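Local coordinates for ABC transporter, ATP binding protein (Sulfolobus solfataricus, PDB 1OXX), which hydrolyses ATP as the energy-coupling subunit of an ABC transporter that imports glucose, at residues I127-H131 and R148-A152. The protein carries 1 engineered substitution. Residues are numbered along the deposited sequence.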
# COMPACT_ATOMS: atom_id res chain seq x y z
N ILE A 127 -19.60 16.98 9.75
CA ILE A 127 -18.66 17.02 8.65
C ILE A 127 -18.54 15.65 7.96
O ILE A 127 -18.45 15.59 6.74
CB ILE A 127 -17.29 17.50 9.17
CG1 ILE A 127 -17.34 19.00 9.49
CG2 ILE A 127 -16.19 17.19 8.15
CD1 ILE A 127 -16.15 19.50 10.33
N LEU A 128 -18.59 14.56 8.73
CA LEU A 128 -18.44 13.22 8.21
C LEU A 128 -19.78 12.55 7.90
O LEU A 128 -19.85 11.34 7.65
CB LEU A 128 -17.60 12.38 9.19
CG LEU A 128 -16.13 12.76 9.34
CD1 LEU A 128 -15.43 11.94 10.40
CD2 LEU A 128 -15.41 12.61 8.01
N ASP A 129 -20.84 13.34 7.97
CA ASP A 129 -22.20 12.92 7.64
C ASP A 129 -22.68 11.68 8.38
O ASP A 129 -23.28 10.77 7.80
CB ASP A 129 -22.36 12.73 6.14
CG ASP A 129 -23.82 12.65 5.70
OD1 ASP A 129 -24.69 13.29 6.34
OD2 ASP A 129 -24.17 11.98 4.70
N ILE A 130 -22.43 11.67 9.69
CA ILE A 130 -22.96 10.63 10.58
C ILE A 130 -23.68 11.22 11.78
O ILE A 130 -23.95 10.53 12.76
CB ILE A 130 -21.88 9.64 11.07
CG1 ILE A 130 -20.63 10.40 11.53
CG2 ILE A 130 -21.57 8.64 9.97
CD1 ILE A 130 -19.60 9.57 12.26
N HIS A 131 -23.99 12.50 11.69
CA HIS A 131 -24.68 13.18 12.78
C HIS A 131 -26.02 12.52 13.10
O HIS A 131 -26.45 12.45 14.25
CB HIS A 131 -24.86 14.66 12.42
CG HIS A 131 -25.42 15.49 13.52
ND1 HIS A 131 -26.77 15.69 13.67
CD2 HIS A 131 -24.82 16.16 14.54
CE1 HIS A 131 -26.98 16.46 14.72
NE2 HIS A 131 -25.82 16.76 15.27
N ARG A 148 -16.86 5.81 9.09
CA ARG A 148 -16.93 7.21 9.39
C ARG A 148 -16.89 7.50 10.90
O ARG A 148 -16.28 8.49 11.31
CB ARG A 148 -18.13 7.84 8.70
CG ARG A 148 -17.97 7.88 7.20
CD ARG A 148 -19.22 8.27 6.46
NE ARG A 148 -18.95 8.31 5.03
CZ ARG A 148 -18.89 9.41 4.32
NH1 ARG A 148 -19.09 10.59 4.90
NH2 ARG A 148 -18.62 9.35 3.03
N VAL A 149 -17.50 6.65 11.72
CA VAL A 149 -17.41 6.85 13.16
C VAL A 149 -15.97 6.65 13.63
O VAL A 149 -15.47 7.40 14.45
CB VAL A 149 -18.34 5.89 13.91
CG1 VAL A 149 -18.12 5.97 15.40
CG2 VAL A 149 -19.76 6.23 13.55
N ALA A 150 -15.28 5.65 13.07
CA ALA A 150 -13.89 5.41 13.42
C ALA A 150 -13.01 6.60 13.01
O ALA A 150 -12.09 6.99 13.75
CB ALA A 150 -13.39 4.12 12.76
N LEU A 151 -13.27 7.17 11.84
CA LEU A 151 -12.53 8.34 11.41
C LEU A 151 -12.85 9.54 12.31
O LEU A 151 -11.96 10.28 12.69
CB LEU A 151 -12.84 8.65 9.97
CG LEU A 151 -12.02 9.71 9.26
CD1 LEU A 151 -10.54 9.42 9.35
CD2 LEU A 151 -12.49 9.79 7.82
N ALA A 152 -14.10 9.73 12.70
CA ALA A 152 -14.47 10.82 13.59
C ALA A 152 -13.75 10.68 14.92
O ALA A 152 -13.29 11.68 15.49
CB ALA A 152 -15.98 10.80 13.80
O HOH W 1 -18.41 13.82 4.60
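A long arginine reaches from the middle of one helix to the capped end of another: R148 NH1 donates a hydrogen bond of 3.0 Å to L128 O, nearly straight at 161°. Helix 114-127 ends here in a Schellman motif whose C-prime residue, D129, takes a positive phi of 53°; glycine is commonest here, but aspartate tolerates this left-handed region relatively well. D129 N and I130 N turn back to carbonyls of the helix's last turn, but L128 O has left the helical path and can accept from outside. Arginine suits that role, since its extended chain spans the gap and brings a positively charged donor to the carbonyl-rich, electronegative C-terminal end. A water bonded to I127 O at 2.8 Å also makes a weak 3.3 Å bond with R148 NH1.

The contact lies in the helical subdomain of the ABC ATPase, where helix 143-155 begins within the family's signature motif, which opens at L141. Beneath the arginine the packing is apolar. L128 presses into the helix, its CD1 3.6 Å from A152 CB and its CD2 4.1 Å from L151 CD2; alanine's small side chain lets the leucine approach the backbone, with L128 CD1 3.5 Å from A152 N. I130, whose backbone N closes the Schellman motif, lays CD1 3.6 Å from V149 CG2 and CG2 3.8 Å from R148 CB, so the arginine's aliphatic base joins the apolar surface. Helix 99-104 adds I103, touched by I130, V149 and A152, while L182 of helix 176-190 packs against R148 and L151.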